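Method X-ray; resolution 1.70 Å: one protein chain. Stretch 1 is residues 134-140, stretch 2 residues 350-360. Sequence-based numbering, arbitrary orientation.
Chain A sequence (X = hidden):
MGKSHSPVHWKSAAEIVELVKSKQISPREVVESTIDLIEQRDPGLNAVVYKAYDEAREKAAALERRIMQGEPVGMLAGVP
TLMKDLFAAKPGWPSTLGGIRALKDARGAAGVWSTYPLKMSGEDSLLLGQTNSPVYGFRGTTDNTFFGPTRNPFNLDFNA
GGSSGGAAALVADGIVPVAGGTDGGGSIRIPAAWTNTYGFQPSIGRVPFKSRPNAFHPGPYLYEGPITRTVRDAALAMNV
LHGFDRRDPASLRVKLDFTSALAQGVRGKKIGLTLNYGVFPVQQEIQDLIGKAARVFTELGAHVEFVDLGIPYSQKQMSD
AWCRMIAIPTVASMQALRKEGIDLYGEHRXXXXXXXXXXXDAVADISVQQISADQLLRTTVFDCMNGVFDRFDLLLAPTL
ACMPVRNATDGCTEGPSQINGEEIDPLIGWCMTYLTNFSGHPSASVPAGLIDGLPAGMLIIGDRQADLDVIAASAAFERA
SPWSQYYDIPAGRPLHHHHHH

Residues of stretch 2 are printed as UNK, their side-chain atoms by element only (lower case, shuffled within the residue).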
ATOM      1  N   PRO A 134      10.823   0.485   4.361  1.00 13.74           N
ATOM      2  CA  PRO A 134      12.228   0.533   3.958  1.00 13.54           C
ATOM      3  C   PRO A 134      12.646   1.965   3.636  1.00 13.74           C
ATOM      4  O   PRO A 134      11.805   2.853   3.384  1.00 13.62           O
ATOM      5  CB  PRO A 134      12.246  -0.292   2.661  1.00 12.81           C
ATOM      6  CG  PRO A 134      10.884  -0.006   2.053  1.00 12.86           C
ATOM      7  CD  PRO A 134       9.960  -0.048   3.285  1.00 13.12           C
ATOM      8  N   VAL A 135      13.947   2.200   3.647  1.00 12.98           N
ATOM      9  CA  VAL A 135      14.486   3.540   3.466  1.00 14.12           C
ATOM     10  C   VAL A 135      14.011   4.135   2.147  1.00 13.43           C
ATOM     11  O   VAL A 135      14.144   3.522   1.103  1.00 13.46           O
ATOM     12  CB  VAL A 135      16.043   3.535   3.515  1.00 14.87           C
ATOM     13  CG1 VAL A 135      16.609   4.874   3.032  1.00 14.73           C
ATOM     14  CG2 VAL A 135      16.539   3.158   4.944  1.00 16.49           C
ATOM     15  N   TYR A 136      13.429   5.329   2.226  1.00 12.81           N
ATOM     16  CA  TYR A 136      12.933   6.061   1.052  1.00 14.89           C
ATOM     17  C   TYR A 136      11.929   5.239   0.229  1.00 13.89           C
ATOM     18  O   TYR A 136      11.669   5.556  -0.941  1.00 14.06           O
ATOM     19  CB  TYR A 136      14.102   6.540   0.161  1.00 13.59           C
ATOM     20  CG  TYR A 136      14.678   7.892   0.558  1.00 13.30           C
ATOM     21  CD1 TYR A 136      13.889   9.022   0.504  1.00 14.76           C
ATOM     22  CD2 TYR A 136      16.018   8.038   0.976  1.00 13.09           C
ATOM     23  CE1 TYR A 136      14.396  10.276   0.853  1.00 15.56           C
ATOM     24  CE2 TYR A 136      16.533   9.281   1.323  1.00 15.68           C
ATOM     25  CZ  TYR A 136      15.716  10.391   1.265  1.00 15.03           C
ATOM     26  OH  TYR A 136      16.184  11.641   1.603  1.00 16.20           O
ATOM     27  N   GLY A 137      11.314   4.238   0.853  1.00 12.96           N
ATOM     28  CA  GLY A 137      10.360   3.378   0.147  1.00 13.34           C
ATOM     29  C   GLY A 137      10.988   2.540  -0.971  1.00 13.68           C
ATOM     30  O   GLY A 137      10.268   1.940  -1.753  1.00 14.71           O
ATOM     31  N   PHE A 138      12.321   2.465  -1.030  1.00 13.50           N
ATOM     32  CA  PHE A 138      12.972   2.081  -2.303  1.00 13.59           C
ATOM     33  C   PHE A 138      13.201   0.560  -2.386  1.00 12.78           C
ATOM     34  O   PHE A 138      14.320   0.089  -2.643  1.00 14.27           O
ATOM     35  CB  PHE A 138      14.276   2.893  -2.510  1.00 14.47           C
ATOM     36  CG  PHE A 138      14.596   3.204  -3.970  1.00 15.64           C
ATOM     37  CD1 PHE A 138      15.033   2.215  -4.833  1.00 20.00           C
ATOM     38  CD2 PHE A 138      14.501   4.490  -4.456  1.00 20.36           C
ATOM     39  CE1 PHE A 138      15.341   2.518  -6.192  1.00 18.42           C
ATOM     40  CE2 PHE A 138      14.788   4.785  -5.805  1.00 21.73           C
ATOM     41  CZ  PHE A 138      15.206   3.779  -6.656  1.00 18.71           C
ATOM     42  N   ARG A 139      12.129  -0.198  -2.162  1.00 12.88           N
ATOM     43  CA  ARG A 139      12.096  -1.651  -2.413  1.00 14.14           C
ATOM     44  C   ARG A 139      10.743  -2.209  -1.995  1.00 14.73           C
ATOM     45  O   ARG A 139      10.018  -1.594  -1.204  1.00 14.42           O
ATOM     46  CB  ARG A 139      13.194  -2.410  -1.640  1.00 15.51           C
ATOM     47  CG  ARG A 139      13.213  -2.071  -0.135  1.00 15.25           C
ATOM     48  CD  ARG A 139      14.431  -2.688   0.601  1.00 15.57           C
ATOM     49  NE  ARG A 139      15.677  -2.098   0.138  1.00 14.39           N
ATOM     50  CZ  ARG A 139      16.863  -2.701   0.126  1.00 17.94           C
ATOM     51  NH1 ARG A 139      16.997  -3.958   0.543  1.00 18.01           N
ATOM     52  NH2 ARG A 139      17.922  -2.031  -0.324  1.00 14.70           N
ATOM     53  N   GLY A 140      10.420  -3.389  -2.520  1.00 12.47           N
ATOM     54  CA  GLY A 140       9.161  -4.060  -2.242  1.00 12.68           C
ATOM     55  C   GLY A 140       9.209  -4.983  -1.022  1.00 14.25           C
ATOM     56  O   GLY A 140       8.345  -5.850  -0.863  1.00 14.05           O
ATOM     57  N   UNK A 350      26.099   5.794   5.889  1.00 23.64           N
ATOM     58  CA  UNK A 350      25.794   4.396   6.196  1.00 25.16           C
ATOM     59  C   UNK A 350      24.288   4.168   6.324  1.00 23.43           C
ATOM     60  O   UNK A 350      23.836   3.024   6.271  1.00 23.20           O
ATOM     61  c   UNK A 350      26.491   3.967   7.488  1.00 28.56           C
ATOM     62  N   UNK A 351      23.519   5.248   6.504  1.00 21.16           N
ATOM     63  CA  UNK A 351      22.064   5.105   6.684  1.00 23.63           C
ATOM     64  C   UNK A 351      21.331   4.805   5.358  1.00 21.05           C
ATOM     65  O   UNK A 351      20.157   4.419   5.362  1.00 20.55           O
ATOM     66  c   UNK A 351      21.961   6.608   8.736  1.00 25.49           C
ATOM     67  o   UNK A 351      21.567   7.644   9.300  1.00 22.01           O
ATOM     68  o   UNK A 351      22.729   5.765   9.283  1.00 26.26           O
ATOM     69  c   UNK A 351      21.462   6.361   7.308  1.00 21.83           C
ATOM     70  N   UNK A 352      22.026   4.989   4.241  1.00 19.79           N
ATOM     71  CA  UNK A 352      21.459   4.725   2.927  1.00 18.11           C
ATOM     72  C   UNK A 352      21.982   3.389   2.385  1.00 20.11           C
ATOM     73  O   UNK A 352      23.192   3.193   2.319  1.00 19.90           O
ATOM     74  c   UNK A 352      21.865   5.832   1.918  1.00 17.80           C
ATOM     75  c   UNK A 352      21.256   5.568   0.546  1.00 21.05           C
ATOM     76  c   UNK A 352      19.899   7.408   2.603  1.00 21.68           C
ATOM     77  c   UNK A 352      21.446   7.221   2.427  1.00 19.64           C
ATOM     78  N   UNK A 353      21.079   2.486   1.977  1.00 17.07           N
ATOM     79  CA  UNK A 353      21.527   1.204   1.410  1.00 20.72           C
ATOM     80  C   UNK A 353      22.384   1.417   0.175  1.00 20.44           C
ATOM     81  O   UNK A 353      22.108   2.331  -0.602  1.00 17.01           O
ATOM     82  c   UNK A 353      19.183   1.110   1.844  1.00 21.90           C
ATOM     83  c   UNK A 353      19.609   2.536   2.121  1.00 18.48           C
ATOM     84  c   UNK A 353      20.213   0.526   0.998  1.00 21.38           C
ATOM     85  N   UNK A 354      23.406   0.582  -0.026  1.00 18.27           N
ATOM     86  CA  UNK A 354      24.234   0.703  -1.208  1.00 20.83           C
ATOM     87  C   UNK A 354      23.411   0.667  -2.503  1.00 15.68           C
ATOM     88  O   UNK A 354      23.719   1.397  -3.429  1.00 18.73           O
ATOM     89  o   UNK A 354      26.465   0.842   0.434  1.00 24.38           O
ATOM     90  c   UNK A 354      25.270  -0.431  -1.237  1.00 20.32           C
ATOM     91  c   UNK A 354      26.413  -0.220  -0.235  1.00 27.66           C
ATOM     92  o   UNK A 354      27.277  -1.128  -0.139  1.00 32.18           O
ATOM     93  N   UNK A 355      22.400  -0.203  -2.574  1.00 17.16           N
ATOM     94  CA  UNK A 355      21.600  -0.377  -3.792  1.00 19.36           C
ATOM     95  C   UNK A 355      20.844   0.893  -4.142  1.00 17.42           C
ATOM     96  O   UNK A 355      20.619   1.196  -5.304  1.00 17.89           O
ATOM     97  c   UNK A 355      20.611  -1.550  -3.630  1.00 22.88           C
ATOM     98  N   UNK A 356      20.431   1.626  -3.109  1.00 15.80           N
ATOM     99  CA  UNK A 356      19.776   2.908  -3.318  1.00 17.56           C
ATOM    100  C   UNK A 356      20.787   3.975  -3.733  1.00 15.63           C
ATOM    101  O   UNK A 356      20.545   4.734  -4.653  1.00 15.98           O
ATOM    102  c   UNK A 356      18.459   4.765  -2.077  1.00 18.58           C
ATOM    103  c   UNK A 356      17.668   5.022  -3.331  1.00 22.32           C
ATOM    104  c   UNK A 356      19.043   3.342  -2.036  1.00 16.15           C
ATOM    105  c   UNK A 356      17.570   4.970  -0.827  1.00 20.21           C
ATOM    106  N   UNK A 357      21.942   4.013  -3.073  1.00 14.62           N
ATOM    107  CA  UNK A 357      22.953   5.004  -3.427  1.00 18.20           C
ATOM    108  C   UNK A 357      23.370   4.815  -4.885  1.00 14.51           C
ATOM    109  O   UNK A 357      23.734   5.764  -5.564  1.00 16.14           O
ATOM    110  c   UNK A 357      24.167   4.908  -2.481  1.00 18.89           C
ATOM    111  c   UNK A 357      25.143   6.055  -2.607  1.00 22.79           C
ATOM    112  c   UNK A 357      24.363   7.618  -0.092  1.00 34.05           C
ATOM    113 se   UNK A 357      24.325   7.782  -2.047  1.00 48.06          SE
ATOM    114  N   UNK A 358      23.315   3.586  -5.391  1.00 15.87           N
ATOM    115  CA  UNK A 358      23.604   3.380  -6.812  1.00 16.58           C
ATOM    116  C   UNK A 358      22.723   4.285  -7.681  1.00 17.48           C
ATOM    117  O   UNK A 358      23.207   4.959  -8.592  1.00 17.45           O
ATOM    118  c   UNK A 358      23.427   1.653  -8.692  1.00 17.84           C
ATOM    119  c   UNK A 358      23.100   0.188  -8.965  1.00 21.97           C
ATOM    120  c   UNK A 358      21.623  -0.116  -8.710  1.00 22.72           C
ATOM    121  n   UNK A 358      21.183  -1.388  -9.372  1.00 23.06           N
ATOM    122  c   UNK A 358      23.354   1.924  -7.188  1.00 16.59           C
ATOM    123  N   UNK A 359      21.423   4.294  -7.390  1.00 15.33           N
ATOM    124  CA  UNK A 359      20.484   5.082  -8.213  1.00 14.50           C
ATOM    125  C   UNK A 359      20.624   6.570  -7.915  1.00 14.86           C
ATOM    126  O   UNK A 359      20.487   7.413  -8.820  1.00 15.41           O
ATOM    127  c   UNK A 359      19.051   4.610  -7.948  1.00 15.19           C
ATOM    128  c   UNK A 359      18.770   2.892  -9.883  1.00 16.00           C
ATOM    129  c   UNK A 359      18.559   1.565 -12.313  1.00 17.04           C
ATOM    130  c   UNK A 359      18.820   3.250  -8.495  1.00 15.39           C
ATOM    131  c   UNK A 359      18.790   2.958 -12.271  1.00 17.41           C
ATOM    132  c   UNK A 359      18.637   2.105  -7.797  1.00 15.27           C
ATOM    133  c   UNK A 359      18.547   1.505  -9.952  1.00 16.98           C
ATOM    134  c   UNK A 359      18.900   3.622 -11.067  1.00 17.79           C
ATOM    135  n   UNK A 359      18.448   1.043  -8.668  1.00 15.12           N
ATOM    136  c   UNK A 359      18.440   0.819 -11.171  1.00 16.54           C
ATOM    137  N   UNK A 360      20.870   6.895  -6.647  1.00 14.28           N
ATOM    138  CA  UNK A 360      21.146   8.272  -6.253  1.00 16.68           C
ATOM    139  C   UNK A 360      22.304   8.847  -7.088  1.00 18.62           C
ATOM    140  O   UNK A 360      22.205   9.946  -7.630  1.00 16.48           O
ATOM    141  c   UNK A 360      21.472   8.357  -4.740  1.00 16.99           C
ATOM    142  c   UNK A 360      20.237   8.011  -3.916  1.00 19.72           C
ATOM    143  c   UNK A 360      21.992   9.746  -4.375  1.00 17.16           C
ATOM    144  c   UNK A 360      19.001   8.753  -4.356  1.00 20.36           C
TER

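Position 350 carries a single side-chain carbon and lies out of reach of stretch 1; one methyl makes it Ala-350, a small side chain that makes no demand on this exposed site. Position 351 has two carbons, the second bearing two oxygens that lead away from stretch 1, while its backbone O lies 3.9 Å from Val-135 CG2. This is Asp-351, whose carboxylate is satisfied by a hydrogen bond elsewhere in the structure.

At 352 four carbons fork at the first, and the longer arm ends near Val-135 CG1 and the edge of the Tyr-136 ring: Ile-352. Its CD1 is 4.2 Å from Val-135 CG1 and 4.1 Å from Tyr-136 CE2. The CA atoms of Ile-352 and Val-135 are 7.1 Å apart; the CA-to-CB bond runs sideways, and the end of the side chain closes the gap. Three carbons at 353 close a ring onto the backbone N, packed against Val-135 and the end of Arg-139: Pro-353. With no amide hydrogen to offer, proline suits the N-cap position, and Pro-353 O accepts from Met-357 N at 3.0 Å.

 Pro-353 CD lies 3.9 Å from Val-135 CG1, and Pro-353 CB 3.7 Å from Arg-139 NH2.

Position 354 again has two carbons, the second with two oxygens, and touches nothing on stretch 1: Asp-354. Its CA-to-CB bond points away from stretch 1, and OD1 is hydrogen-bonded just outside the stretch; a negative charge is favourable at the start of a helix. The lone carbon at 355 points toward stretch 1, near Arg-139 NH2, and identifies Ala-355. Its small CB lets Arg-139 NH2 come to 4.3 Å of it.

Position 356 has four carbons forked at the second, ending against Val-135, Tyr-136 and Phe-138: Leu-356. The fork gives two methyls to separate neighbours. With chi1 t and chi2 p, Leu-356 CD2 sits 4.0 Å from Val-135 CG1 and 3.9 Å from Tyr-136 CD2, whereas Leu-356 CD1 lies over one face of the Phe-138 ring, 3.4 Å from Phe-138 CD2, in a CH-pi contact.

Position 357, two carbons, a selenium and a terminal carbon, is out of reach of stretch 1: Met-357, present as selenomethionine, its apolar chain suited to a buried site. Position 358 has four carbons in a row ending in nitrogen and does not reach stretch 1: Lys-358, whose exposed site suits a charged amine. Position 359 has one carbon, then fused rings of eight carbons and one nitrogen, lying beside Phe-138: Trp-359. Trp-359 CD1 is 3.7 Å from Phe-138 CE1; its flat ring can lie nearly parallel to that of Phe-138, but the two are slid apart, so overlap is slight. Position 360, forked at the first carbon with one two-carbon arm, makes no direct contact: Ile-360, apolar as suits a buried site.

The contact works by apolar packing, without a hydrogen bond between the stretches. Leu-356 joins its parts, touching Val-135, Tyr-136 and Phe-138; Ile-352 and Pro-353 extend the packing along Val-135, and Trp-359 adds to it at Phe-138.

Stretch 2 (350-360) ADIPDALMKWI
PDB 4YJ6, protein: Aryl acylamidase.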